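Local atomic coordinates of cellobiose 2-epimerase (PDB entry 5ZHB), a protein that catalyses the reversible epimerisation of cellobiose at C2 of its reducing-end glucose, giving 4-O-beta-D-glucopyranosyl-D-mannose. Residues E123-R126 against N130-A133; E145-N150 against E158-K163; D275-I280 against E326-A331; E351-V356 against G360-R365. One frame throughout, in Å; residues are numbered along the deposited sequence.

Overall arrangement
From the N terminus onward the four contacts follow one another in series; none nests in or crosses another. Interaction 1 closes the tight turn between helices 111-128 and 131-145. Interaction 2 comes directly after the second of these helices and closes the hairpin of strands 149-150 and 155-160. Interaction 3 has the longest intervening chain, 45 residues including helix 306-323, and joins helix 267-283 to the start of helix 326-343. Interaction 4 follows that helix and folds the chain after strand 355-356 back on itself. Interactions 1 and 2 lie across the chain's centre from 3 and 4. The helices and hairpins they join belong to what is probably the (alpha/alpha)6 barrel of this epimerase family.

Interaction 1: E123-R126 against N130-A133; sequences EYYR and NQEA
Asn130, which touches both Tyr124 and Tyr125 across the turn, is the N-cap of helix 131-145, and two N-H groups grip its OD1. Ala133 N donates to Asn130 OD1 at 3.2 Å with an angle of 156°, from well above the amide carbonyl plane; Glu132 N adds a weak, bent bond to the same oxygen. Tyr125 turns a ring edge to the backbone of this cap: its CD1 stands 3.2 Å from Asn130 O, near the ring plane. Farther out, the Tyr125 and Gln131 side chains run alongside each other with ring and amide planes 74° apart. Tyr124 also works by its edge, with CD2 3.9 Å from the Ala133 methyl CB. CG of Tyr124 lies anti to the backbone N (chi1 -178°), which carries the ring toward helix 69-86, where it stacks with Tyr79 and its OH bonds to Asn76. Thr128 OG1, at the end of helix 111-128, is hydrogen-bonded to both Tyr124 O and Asn130 N. No hydrogen bond joins the two segments directly; two N-H groups at the helix start are taken by the cap, while ring edges, probably slightly positive, face a carbonyl oxygen and a methyl group.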
loop_
_atom_site.group_PDB
_atom_site.type_symbol
_atom_site.label_atom_id
_atom_site.label_comp_id
_atom_site.label_asym_id
_atom_site.label_seq_id
_atom_site.Cartn_x
_atom_site.Cartn_y
_atom_site.Cartn_z
ATOM N N GLU A 123 2.926 -12.026 -5.338
ATOM C CA GLU A 123 3.455 -11.371 -6.519
ATOM C C GLU A 123 4.747 -12.059 -6.983
ATOM O O GLU A 123 4.971 -12.266 -8.180
ATOM C CB GLU A 123 3.710 -9.893 -6.251
ATOM C CG GLU A 123 3.958 -9.059 -7.505
ATOM C CD GLU A 123 2.743 -8.934 -8.424
ATOM O OE1 GLU A 123 1.591 -9.249 -8.049
ATOM O OE2 GLU A 123 3.004 -8.530 -9.567
ATOM N N TYR A 124 5.606 -12.432 -6.031
ATOM C CA TYR A 124 6.841 -13.113 -6.367
ATOM C C TYR A 124 6.497 -14.466 -6.987
ATOM O O TYR A 124 7.123 -14.892 -7.955
ATOM C CB TYR A 124 7.688 -13.222 -5.099
ATOM C CG TYR A 124 9.047 -13.870 -5.320
ATOM C CD1 TYR A 124 10.043 -13.202 -5.997
ATOM C CD2 TYR A 124 9.349 -15.109 -4.758
ATOM C CE1 TYR A 124 11.298 -13.766 -6.154
ATOM C CE2 TYR A 124 10.591 -15.688 -4.924
ATOM C CZ TYR A 124 11.565 -15.017 -5.630
ATOM O OH TYR A 124 12.824 -15.548 -5.800
ATOM N N TYR A 125 5.454 -15.111 -6.455
ATOM C CA TYR A 125 5.041 -16.392 -6.998
ATOM C C TYR A 125 4.591 -16.211 -8.450
ATOM O O TYR A 125 4.894 -17.033 -9.304
ATOM C CB TYR A 125 3.969 -17.009 -6.110
ATOM C CG TYR A 125 3.512 -18.366 -6.622
ATOM C CD1 TYR A 125 4.258 -19.516 -6.376
ATOM C CD2 TYR A 125 2.367 -18.478 -7.399
ATOM C CE1 TYR A 125 3.837 -20.756 -6.844
ATOM C CE2 TYR A 125 1.952 -19.702 -7.891
ATOM C CZ TYR A 125 2.676 -20.844 -7.598
ATOM O OH TYR A 125 2.209 -22.032 -8.073
ATOM N N ARG A 126 3.908 -15.103 -8.755
ATOM C CA ARG A 126 3.436 -14.877 -10.114
ATOM C C ARG A 126 4.594 -14.966 -11.108
ATOM O O ARG A 126 4.398 -15.441 -12.220
ATOM C CB ARG A 126 2.683 -13.548 -10.282
ATOM C CG ARG A 126 1.399 -13.546 -9.467
ATOM C CD ARG A 126 0.669 -12.226 -9.450
ATOM N NE ARG A 126 0.104 -11.916 -10.765
ATOM C CZ ARG A 126 -0.391 -10.747 -11.121
ATOM N NH1 ARG A 126 -0.360 -9.713 -10.296
ATOM N NH2 ARG A 126 -0.883 -10.596 -12.337
ATOM N N ASN A 130 7.744 -20.190 -7.475
ATOM C CA ASN A 130 8.437 -20.757 -6.335
ATOM C C ASN A 130 7.413 -21.245 -5.314
ATOM O O ASN A 130 6.792 -20.445 -4.607
ATOM C CB ASN A 130 9.430 -19.768 -5.726
ATOM C CG ASN A 130 10.178 -20.332 -4.538
ATOM O OD1 ASN A 130 9.623 -21.095 -3.745
ATOM N ND2 ASN A 130 11.444 -19.987 -4.404
ATOM N N GLN A 131 7.317 -22.578 -5.184
ATOM C CA GLN A 131 6.315 -23.228 -4.355
ATOM C C GLN A 131 6.459 -22.841 -2.881
ATOM O O GLN A 131 5.466 -22.783 -2.159
ATOM C CB GLN A 131 6.407 -24.746 -4.500
ATOM C CG GLN A 131 5.228 -25.488 -3.881
ATOM C CD GLN A 131 3.895 -25.096 -4.481
ATOM O OE1 GLN A 131 3.731 -25.022 -5.706
ATOM N NE2 GLN A 131 2.931 -24.821 -3.614
ATOM N N GLU A 132 7.702 -22.601 -2.442
ATOM C CA GLU A 132 7.972 -22.188 -1.076
ATOM C C GLU A 132 7.287 -20.838 -0.798
ATOM O O GLU A 132 6.607 -20.658 0.219
ATOM C CB GLU A 132 9.492 -22.156 -0.969
ATOM C CG GLU A 132 9.994 -21.847 0.434
ATOM C CD GLU A 132 11.485 -21.556 0.475
ATOM O OE1 GLU A 132 11.952 -20.434 0.087
ATOM O OE2 GLU A 132 12.167 -22.525 0.888
ATOM N N ALA A 133 7.434 -19.912 -1.750
ATOM C CA ALA A 133 6.860 -18.575 -1.638
ATOM C C ALA A 133 5.347 -18.675 -1.457
ATOM O O ALA A 133 4.788 -18.004 -0.594
ATOM C CB ALA A 133 7.233 -17.741 -2.854
#

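Interaction 2: E145-N150 against E158-K163; sequences ETVGFN and EEFNRK
Phe160 sends its side chain toward the turn at Val147 and Gly148, and its CB already points that way. At CB the chain turns so that CG is anti to the carbonyl carbon (chi1 -57°), and contact is made by the far half of the ring. CE2 lies 3.8 Å from Val147 CG2, the two side chains running alongside but pointing opposite ways, and the same Phe160 CE2 is 3.6 Å from Val147 O. The tip, CZ, comes to 3.2 Å from Val147 O, which approaches the ring obliquely, and stands 4.2 Å from Gly148 CA. These contacts are apolar or weakly polar, and no hydrogen bond links the two segments. The backbone they meet is a type I turn from Thr146 to Phe149, closed by a weak bond of 3.4 Å from Phe149 N to Thr146 O. Cut back to an alanine, position Phe160 would probably lose the ring that Val147 CG2 and Val147 O meet, and a gap would open beside the turn. Val147 also touches Trp164, so this hydrophobic patch extends past the hairpin. The turn leads from helix 131-145 into strand 149-150, an outer strand of a three-stranded antiparallel sheet. Strand 155-160 lies in the middle: Gly148 shares backbone bonding with Lys157, and on the other side Phe160 pairs with Lys109 of strand 106-110.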
loop_
_atom_site.group_PDB
_atom_site.type_symbol
_atom_site.label_atom_id
_atom_site.label_comp_id
_atom_site.label_asym_id
_atom_site.label_seq_id
_atom_site.Cartn_x
_atom_site.Cartn_y
_atom_site.Cartn_z
ATOM N N GLU A 145 -6.481 -15.454 9.212
ATOM C CA GLU A 145 -7.840 -15.987 9.258
ATOM C C GLU A 145 -8.182 -16.574 10.624
ATOM O O GLU A 145 -9.363 -16.691 10.951
ATOM C CB GLU A 145 -8.039 -17.057 8.179
ATOM C CG GLU A 145 -8.192 -16.497 6.766
ATOM C CD GLU A 145 -9.298 -15.469 6.668
ATOM O OE1 GLU A 145 -10.436 -15.917 6.883
ATOM O OE2 GLU A 145 -9.079 -14.250 6.439
ATOM N N THR A 146 -7.172 -16.945 11.418
ATOM C CA THR A 146 -7.415 -17.585 12.707
ATOM C C THR A 146 -7.121 -16.595 13.830
ATOM O O THR A 146 -8.025 -15.919 14.339
ATOM C CB THR A 146 -6.590 -18.867 12.804
ATOM O OG1 THR A 146 -5.198 -18.594 12.634
ATOM C CG2 THR A 146 -7.075 -19.882 11.780
ATOM N N VAL A 147 -5.835 -16.455 14.184
ATOM C CA VAL A 147 -5.477 -15.602 15.295
ATOM C C VAL A 147 -5.727 -14.123 14.956
ATOM O O VAL A 147 -6.020 -13.344 15.856
ATOM C CB VAL A 147 -4.037 -15.920 15.762
ATOM C CG1 VAL A 147 -2.986 -15.566 14.722
ATOM C CG2 VAL A 147 -3.715 -15.254 17.088
ATOM N N GLY A 148 -5.687 -13.720 13.669
ATOM C CA GLY A 148 -5.837 -12.305 13.302
ATOM C C GLY A 148 -7.272 -11.867 12.965
ATOM O O GLY A 148 -7.463 -10.757 12.484
ATOM N N PHE A 149 -8.289 -12.695 13.282
ATOM C CA PHE A 149 -9.675 -12.419 12.890
ATOM C C PHE A 149 -10.604 -12.593 14.087
ATOM O O PHE A 149 -10.488 -13.577 14.800
ATOM C CB PHE A 149 -10.163 -13.318 11.749
ATOM C CG PHE A 149 -11.621 -13.061 11.356
ATOM C CD1 PHE A 149 -11.989 -11.887 10.705
ATOM C CD2 PHE A 149 -12.614 -14.006 11.613
ATOM C CE1 PHE A 149 -13.316 -11.632 10.358
ATOM C CE2 PHE A 149 -13.937 -13.769 11.236
ATOM C CZ PHE A 149 -14.288 -12.576 10.622
ATOM N N ASN A 150 -11.466 -11.592 14.332
ATOM C CA ASN A 150 -12.442 -11.634 15.398
ATOM C C ASN A 150 -13.811 -12.087 14.861
ATOM O O ASN A 150 -14.532 -11.295 14.271
ATOM C CB ASN A 150 -12.492 -10.276 16.057
ATOM C CG ASN A 150 -13.310 -10.306 17.311
ATOM O OD1 ASN A 150 -14.157 -11.192 17.455
ATOM N ND2 ASN A 150 -13.081 -9.341 18.186
ATOM N N GLU A 158 -5.493 -6.333 15.029
ATOM C CA GLU A 158 -4.425 -5.364 14.855
ATOM C C GLU A 158 -3.106 -5.979 15.342
ATOM O O GLU A 158 -2.401 -6.618 14.561
ATOM C CB GLU A 158 -4.781 -4.054 15.556
ATOM C CG GLU A 158 -5.933 -3.279 14.904
ATOM C CD GLU A 158 -5.545 -2.708 13.546
ATOM O OE1 GLU A 158 -4.406 -2.209 13.457
ATOM O OE2 GLU A 158 -6.355 -2.741 12.613
ATOM N N GLU A 159 -2.774 -5.776 16.625
ATOM C CA GLU A 159 -1.404 -5.939 17.108
ATOM C C GLU A 159 -1.343 -7.071 18.142
ATOM O O GLU A 159 -2.175 -7.129 19.054
ATOM C CB GLU A 159 -0.879 -4.640 17.714
ATOM C CG GLU A 159 0.511 -4.729 18.344
ATOM C CD GLU A 159 0.946 -3.418 18.981
ATOM O OE1 GLU A 159 0.691 -2.398 18.342
ATOM O OE2 GLU A 159 1.518 -3.402 20.093
ATOM N N PHE A 160 -0.299 -7.912 17.988
ATOM C CA PHE A 160 0.042 -8.991 18.915
ATOM C C PHE A 160 1.516 -8.882 19.304
ATOM O O PHE A 160 2.320 -8.276 18.581
ATOM C CB PHE A 160 -0.220 -10.347 18.241
ATOM C CG PHE A 160 -1.648 -10.541 17.759
ATOM C CD1 PHE A 160 -2.112 -9.880 16.621
ATOM C CD2 PHE A 160 -2.537 -11.357 18.450
ATOM C CE1 PHE A 160 -3.420 -10.047 16.194
ATOM C CE2 PHE A 160 -3.839 -11.531 18.006
ATOM C CZ PHE A 160 -4.278 -10.858 16.873
ATOM N N ASN A 161 1.895 -9.549 20.422
ATOM C CA ASN A 161 3.300 -9.728 20.734
ATOM C C ASN A 161 3.850 -10.823 19.842
ATOM O O ASN A 161 3.108 -11.464 19.076
ATOM C CB ASN A 161 3.549 -9.961 22.226
ATOM C CG ASN A 161 2.926 -11.235 22.752
ATOM O OD1 ASN A 161 2.573 -12.147 21.987
ATOM N ND2 ASN A 161 2.855 -11.328 24.072
ATOM N N ARG A 162 5.153 -11.078 20.007
ATOM C CA ARG A 162 5.837 -12.072 19.211
ATOM C C ARG A 162 5.096 -13.408 19.216
ATOM O O ARG A 162 5.068 -14.100 18.198
ATOM C CB ARG A 162 7.275 -12.233 19.702
ATOM C CG ARG A 162 8.131 -13.082 18.769
ATOM C CD ARG A 162 9.529 -13.449 19.338
ATOM N NE ARG A 162 10.087 -14.471 18.465
ATOM C CZ ARG A 162 11.162 -15.209 18.698
ATOM N NH1 ARG A 162 11.767 -15.173 19.861
ATOM N NH2 ARG A 162 11.627 -15.998 17.760
ATOM N N LYS A 163 4.569 -13.820 20.379
ATOM C CA LYS A 163 3.964 -15.139 20.513
ATOM C C LYS A 163 2.457 -15.080 20.238
ATOM O O LYS A 163 1.667 -15.905 20.724
ATOM C CB LYS A 163 4.252 -15.637 21.935
ATOM C CG LYS A 163 5.715 -15.734 22.320
ATOM C CD LYS A 163 5.933 -16.047 23.807
ATOM C CE LYS A 163 7.401 -16.284 24.097
ATOM N NZ LYS A 163 7.691 -16.488 25.515
#

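Interaction 3: D275-I280 against E326-A331; sequences DIAYNI and EKFLKA
The Tyr278 ring receives the edge of Phe328 on one face: Phe328 CZ sits over the ring centre, 3.4 Å above its plane. This is an edge-to-face pair with centroids 4.6 Å apart, though tilted, the planes meeting at 55° rather than upright. Phe328 CE2 comes closest, 3.5 Å from Tyr278 CZ, with the two side chains lying roughly perpendicular. At the edge of the Tyr278 ring lies the aliphatic part of Lys327, whose CE is 4.3 Å from Tyr278 CE1. Phe328 has an edge neighbour of its own: Ala277 O, near its plane, 3.7 Å from CE1. The Ala277 methyl CB packs against the same Phe328 CE1 at 4.1 Å, so the outer edge of the ring meets both Ala277 and the face of Tyr278. With CG anti to the carbonyl carbon (chi1 -73°), Phe328 directs its ring at helix 267-283. Tyr278 OH is hydrogen-bonded to Asp325, just before the second segment, which probably limits how far the tyrosine ring can swing. The axes of the two helical segments, part of helices 267-283 and 326-343, come within 11.2 Å, their N-to-C directions 54° apart, a wide spacing bridged by these rings. Behind them, Ala277 touches Ala319 of helix 306-323 and Ile249 of helix 245-262, while Phe328 reaches Thr323 at the end of helix 306-323.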
loop_
_atom_site.group_PDB
_atom_site.type_symbol
_atom_site.label_atom_id
_atom_site.label_comp_id
_atom_site.label_asym_id
_atom_site.label_seq_id
_atom_site.Cartn_x
_atom_site.Cartn_y
_atom_site.Cartn_z
ATOM N N ASP A 275 -18.560 6.318 -6.954
ATOM C CA ASP A 275 -18.954 7.451 -6.127
ATOM C C ASP A 275 -17.788 7.981 -5.286
ATOM O O ASP A 275 -17.649 9.193 -5.076
ATOM C CB ASP A 275 -20.176 7.085 -5.292
ATOM C CG ASP A 275 -21.470 6.893 -6.092
ATOM O OD1 ASP A 275 -21.480 7.231 -7.297
ATOM O OD2 ASP A 275 -22.430 6.365 -5.519
ATOM N N ILE A 276 -16.955 7.067 -4.770
ATOM C CA ILE A 276 -15.759 7.483 -4.060
ATOM C C ILE A 276 -14.891 8.336 -4.994
ATOM O O ILE A 276 -14.432 9.407 -4.614
ATOM C CB ILE A 276 -14.995 6.267 -3.490
ATOM C CG1 ILE A 276 -15.773 5.546 -2.354
ATOM C CG2 ILE A 276 -13.592 6.656 -3.020
ATOM C CD1 ILE A 276 -15.287 4.124 -2.128
ATOM N N ALA A 277 -14.658 7.875 -6.221
ATOM C CA ALA A 277 -13.766 8.583 -7.129
ATOM C C ALA A 277 -14.285 9.987 -7.450
ATOM O O ALA A 277 -13.548 10.976 -7.374
ATOM C CB ALA A 277 -13.525 7.753 -8.352
ATOM N N TYR A 278 -15.606 10.103 -7.681
ATOM C CA TYR A 278 -16.214 11.411 -7.866
ATOM C C TYR A 278 -16.029 12.259 -6.622
ATOM O O TYR A 278 -15.760 13.467 -6.701
ATOM C CB TYR A 278 -17.697 11.327 -8.233
ATOM C CG TYR A 278 -17.898 11.122 -9.722
ATOM C CD1 TYR A 278 -17.606 12.158 -10.612
ATOM C CD2 TYR A 278 -18.379 9.931 -10.245
ATOM C CE1 TYR A 278 -17.785 12.003 -11.974
ATOM C CE2 TYR A 278 -18.582 9.775 -11.612
ATOM C CZ TYR A 278 -18.278 10.816 -12.473
ATOM O OH TYR A 278 -18.413 10.737 -13.827
ATOM N N ASN A 279 -16.213 11.636 -5.458
ATOM C CA ASN A 279 -16.164 12.372 -4.213
ATOM C C ASN A 279 -14.777 12.996 -4.028
ATOM O O ASN A 279 -14.630 14.150 -3.579
ATOM C CB ASN A 279 -16.560 11.457 -3.046
ATOM C CG ASN A 279 -16.787 12.229 -1.776
ATOM O OD1 ASN A 279 -17.575 13.184 -1.766
ATOM N ND2 ASN A 279 -16.036 11.922 -0.731
ATOM N N ILE A 280 -13.733 12.200 -4.317
ATOM C CA ILE A 280 -12.385 12.669 -4.032
ATOM C C ILE A 280 -11.968 13.681 -5.104
ATOM O O ILE A 280 -11.252 14.622 -4.784
ATOM C CB ILE A 280 -11.393 11.498 -3.865
ATOM C CG1 ILE A 280 -11.817 10.567 -2.700
ATOM C CG2 ILE A 280 -9.980 12.046 -3.689
ATOM C CD1 ILE A 280 -11.867 11.233 -1.338
ATOM N N GLU A 326 -14.134 12.674 -18.869
ATOM C CA GLU A 326 -12.887 13.389 -19.088
ATOM C C GLU A 326 -12.377 14.103 -17.829
ATOM O O GLU A 326 -11.184 14.315 -17.740
ATOM C CB GLU A 326 -13.081 14.429 -20.202
ATOM C CG GLU A 326 -13.368 13.810 -21.564
ATOM C CD GLU A 326 -12.174 13.199 -22.271
ATOM O OE1 GLU A 326 -12.226 11.996 -22.624
ATOM O OE2 GLU A 326 -11.197 13.949 -22.490
ATOM N N LYS A 327 -13.270 14.544 -16.922
ATOM C CA LYS A 327 -12.938 15.116 -15.623
ATOM C C LYS A 327 -11.811 14.328 -14.926
ATOM O O LYS A 327 -10.898 14.900 -14.318
ATOM C CB LYS A 327 -14.199 15.049 -14.766
ATOM C CG LYS A 327 -14.241 15.965 -13.561
ATOM C CD LYS A 327 -15.399 15.689 -12.603
ATOM C CE LYS A 327 -16.761 16.038 -13.116
ATOM N NZ LYS A 327 -16.976 17.481 -12.997
ATOM N N PHE A 328 -11.859 12.998 -15.052
ATOM C CA PHE A 328 -10.904 12.128 -14.375
ATOM C C PHE A 328 -9.557 12.167 -15.094
ATOM O O PHE A 328 -8.519 12.129 -14.440
ATOM C CB PHE A 328 -11.474 10.710 -14.310
ATOM C CG PHE A 328 -12.602 10.535 -13.307
ATOM C CD1 PHE A 328 -12.455 10.912 -11.974
ATOM C CD2 PHE A 328 -13.844 10.047 -13.712
ATOM C CE1 PHE A 328 -13.488 10.763 -11.067
ATOM C CE2 PHE A 328 -14.893 9.929 -12.808
ATOM C CZ PHE A 328 -14.709 10.290 -11.473
ATOM N N LEU A 329 -9.584 12.193 -16.438
ATOM C CA LEU A 329 -8.385 12.294 -17.248
ATOM C C LEU A 329 -7.702 13.612 -16.951
ATOM O O LEU A 329 -6.502 13.660 -16.696
ATOM C CB LEU A 329 -8.638 12.191 -18.747
ATOM C CG LEU A 329 -8.020 10.994 -19.468
ATOM C CD1 LEU A 329 -8.165 11.229 -20.974
ATOM C CD2 LEU A 329 -6.562 10.792 -19.096
ATOM N N LYS A 330 -8.475 14.691 -17.001
ATOM C CA LYS A 330 -7.917 15.980 -16.647
ATOM C C LYS A 330 -7.282 15.915 -15.256
ATOM O O LYS A 330 -6.267 16.565 -15.014
ATOM C CB LYS A 330 -8.936 17.121 -16.618
ATOM C CG LYS A 330 -8.335 18.514 -16.741
ATOM C CD LYS A 330 -7.727 18.786 -18.120
ATOM C CE LYS A 330 -6.240 18.558 -18.249
ATOM N NZ LYS A 330 -5.471 19.807 -18.153
ATOM N N ALA A 331 -7.901 15.200 -14.317
ATOM C CA ALA A 331 -7.405 15.229 -12.944
ATOM C C ALA A 331 -6.026 14.561 -12.895
ATOM O O ALA A 331 -5.142 15.053 -12.181
ATOM C CB ALA A 331 -8.379 14.573 -11.973
#

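Interaction 4: E351-V356 against G360-R365; sequences EWYWSV and GQPTKR
A hairpin-like return of the chain joins strand 355-356 to residues 360-365, with a single beta bridge between Val356 and Pro362. Its backbone bond runs from Thr363 N to Ser355 O at 2.9 Å and is nearly straight (170°). Beside it Ser355 OG donates to Thr363 OG1 at 2.7 Å, and that threonine oxygen is also hydrogen-bonded to Glu357 within the loop. Two flat groups are covered by the returning segment. Pro362 CB sits over the centre of the Tyr353 ring, 3.6 Å from its centroid, a CH-pi contact. Farther along, the Arg365 guanidinium lies flat on Trp354, planes 17° apart; its CZ is 3.5 Å from the centroid of the six-membered ring, a cation-pi stack. A bend at chi3 (64°) brings the arginine chain along the indole, with Arg365 CD 3.7 Å from the centroid of the five-membered ring. A leucine in place of Trp354 would probably strip the guanidinium of its flat platform and set the Arg365 side chain free to turn. One water links the two segments, accepting from Trp354 N and donating to Thr363 O and Arg365 O. The indole also meets Trp306 edge to face. Val356 bonds through its backbone to Arg304 of strand 299-305; strand 355-356 is an edge strand of that four-stranded antiparallel sheet. The doubled-back chain, pinned by one bridge, the serine-threonine bond, a CH-pi contact and the guanidinium stack, resembles a hairpin whose return arm is irregular.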
loop_
_atom_site.group_PDB
_atom_site.type_symbol
_atom_site.label_atom_id
_atom_site.label_comp_id
_atom_site.label_asym_id
_atom_site.label_seq_id
_atom_site.Cartn_x
_atom_site.Cartn_y
_atom_site.Cartn_z
ATOM N N GLU A 351 15.080 10.588 -5.207
ATOM C CA GLU A 351 14.001 9.801 -5.789
ATOM C C GLU A 351 12.774 10.706 -5.817
ATOM O O GLU A 351 12.771 11.732 -6.493
ATOM C CB GLU A 351 13.922 8.505 -4.969
ATOM C CG GLU A 351 12.932 7.456 -5.458
ATOM C CD GLU A 351 11.678 7.194 -4.609
ATOM O OE1 GLU A 351 11.045 6.159 -4.856
ATOM O OE2 GLU A 351 11.316 8.023 -3.766
ATOM N N TRP A 352 11.813 10.405 -4.939
ATOM C CA TRP A 352 10.696 11.296 -4.685
ATOM C C TRP A 352 10.785 11.813 -3.251
ATOM O O TRP A 352 11.149 11.121 -2.302
ATOM C CB TRP A 352 9.355 10.568 -4.924
ATOM C CG TRP A 352 9.055 10.139 -6.343
ATOM C CD1 TRP A 352 9.903 9.809 -7.354
ATOM C CD2 TRP A 352 7.726 10.019 -6.906
ATOM N NE1 TRP A 352 9.212 9.492 -8.495
ATOM C CE2 TRP A 352 7.866 9.615 -8.248
ATOM C CE3 TRP A 352 6.443 10.241 -6.403
ATOM C CZ2 TRP A 352 6.772 9.404 -9.081
ATOM C CZ3 TRP A 352 5.361 10.035 -7.231
ATOM C CH2 TRP A 352 5.521 9.653 -8.551
ATOM N N TYR A 353 10.364 13.052 -3.062
ATOM C CA TYR A 353 10.196 13.546 -1.709
ATOM C C TYR A 353 9.006 12.877 -1.020
ATOM O O TYR A 353 8.058 12.440 -1.667
ATOM C CB TYR A 353 9.933 15.040 -1.745
ATOM C CG TYR A 353 11.019 15.868 -2.392
ATOM C CD1 TYR A 353 12.315 15.902 -1.876
ATOM C CD2 TYR A 353 10.703 16.722 -3.444
ATOM C CE1 TYR A 353 13.294 16.689 -2.474
ATOM C CE2 TYR A 353 11.663 17.524 -4.030
ATOM C CZ TYR A 353 12.944 17.534 -3.519
ATOM O OH TYR A 353 13.840 18.358 -4.114
ATOM N N TRP A 354 9.084 12.797 0.306
ATOM C CA TRP A 354 8.008 12.269 1.113
ATOM C C TRP A 354 6.756 13.117 0.896
ATOM O O TRP A 354 5.659 12.607 0.666
ATOM C CB TRP A 354 8.434 12.287 2.587
ATOM C CG TRP A 354 7.395 11.710 3.517
ATOM C CD1 TRP A 354 6.183 12.274 3.815
ATOM C CD2 TRP A 354 7.472 10.511 4.303
ATOM N NE1 TRP A 354 5.478 11.483 4.675
ATOM C CE2 TRP A 354 6.259 10.416 5.027
ATOM C CE3 TRP A 354 8.451 9.538 4.495
ATOM C CZ2 TRP A 354 5.997 9.378 5.913
ATOM C CZ3 TRP A 354 8.211 8.532 5.403
ATOM C CH2 TRP A 354 7.002 8.458 6.108
ATOM N N SER A 355 6.930 14.436 1.017
ATOM C CA SER A 355 5.803 15.346 0.882
ATOM C C SER A 355 6.290 16.729 0.489
ATOM O O SER A 355 7.494 17.000 0.537
ATOM C CB SER A 355 4.955 15.357 2.148
ATOM O OG SER A 355 5.691 15.743 3.297
ATOM N N VAL A 356 5.337 17.569 0.083
ATOM C CA VAL A 356 5.577 18.962 -0.248
ATOM C C VAL A 356 4.620 19.830 0.564
ATOM O O VAL A 356 3.443 19.511 0.699
ATOM C CB VAL A 356 5.440 19.240 -1.753
ATOM C CG1 VAL A 356 5.692 20.707 -2.058
ATOM C CG2 VAL A 356 6.359 18.338 -2.561
ATOM N N GLY A 360 5.149 25.003 -1.524
ATOM C CA GLY A 360 5.873 24.386 -2.627
ATOM C C GLY A 360 7.234 23.812 -2.221
ATOM O O GLY A 360 7.908 23.168 -3.024
ATOM N N GLN A 361 7.625 23.959 -0.962
ATOM C CA GLN A 361 8.927 23.448 -0.551
ATOM C C GLN A 361 8.812 21.995 -0.090
ATOM O O GLN A 361 7.858 21.618 0.595
ATOM C CB GLN A 361 9.578 24.209 0.605
ATOM C CG GLN A 361 9.792 25.696 0.345
ATOM C CD GLN A 361 11.079 26.024 -0.386
ATOM O OE1 GLN A 361 11.883 26.837 0.083
ATOM N NE2 GLN A 361 11.288 25.409 -1.541
ATOM N N PRO A 362 9.852 21.181 -0.365
ATOM C CA PRO A 362 9.905 19.804 0.137
ATOM C C PRO A 362 9.906 19.721 1.664
ATOM O O PRO A 362 10.617 20.456 2.341
ATOM C CB PRO A 362 11.181 19.206 -0.479
ATOM C CG PRO A 362 11.608 20.186 -1.570
ATOM C CD PRO A 362 10.992 21.531 -1.232
ATOM N N THR A 363 9.135 18.773 2.212
ATOM C CA THR A 363 9.179 18.472 3.628
ATOM C C THR A 363 10.494 17.735 3.893
ATOM O O THR A 363 10.846 16.812 3.161
ATOM C CB THR A 363 7.966 17.627 4.021
ATOM O OG1 THR A 363 6.769 18.194 3.474
ATOM C CG2 THR A 363 7.870 17.432 5.519
ATOM N N LYS A 364 11.165 18.075 4.984
ATOM C CA LYS A 364 12.509 17.557 5.241
ATOM C C LYS A 364 12.415 16.245 5.997
ATOM O O LYS A 364 12.735 16.168 7.174
ATOM C CB LYS A 364 13.385 18.566 5.990
ATOM C CG LYS A 364 13.707 19.774 5.162
ATOM C CD LYS A 364 14.636 20.744 5.883
ATOM C CE LYS A 364 15.183 21.792 4.975
ATOM N NZ LYS A 364 14.097 22.469 4.276
ATOM N N ARG A 365 11.914 15.238 5.298
ATOM C CA ARG A 365 11.655 13.921 5.833
ATOM C C ARG A 365 12.434 12.947 4.975
ATOM O O ARG A 365 12.797 13.301 3.854
ATOM C CB ARG A 365 10.174 13.554 5.659
ATOM C CG ARG A 365 9.251 14.240 6.647
ATOM C CD ARG A 365 8.040 13.391 6.907
ATOM N NE ARG A 365 8.468 12.146 7.554
ATOM C CZ ARG A 365 7.625 11.305 8.119
ATOM N NH1 ARG A 365 6.351 11.645 8.225
ATOM N NH2 ARG A 365 8.062 10.146 8.591
HETATM O O HOH W 1 11.190 14.251 1.777
#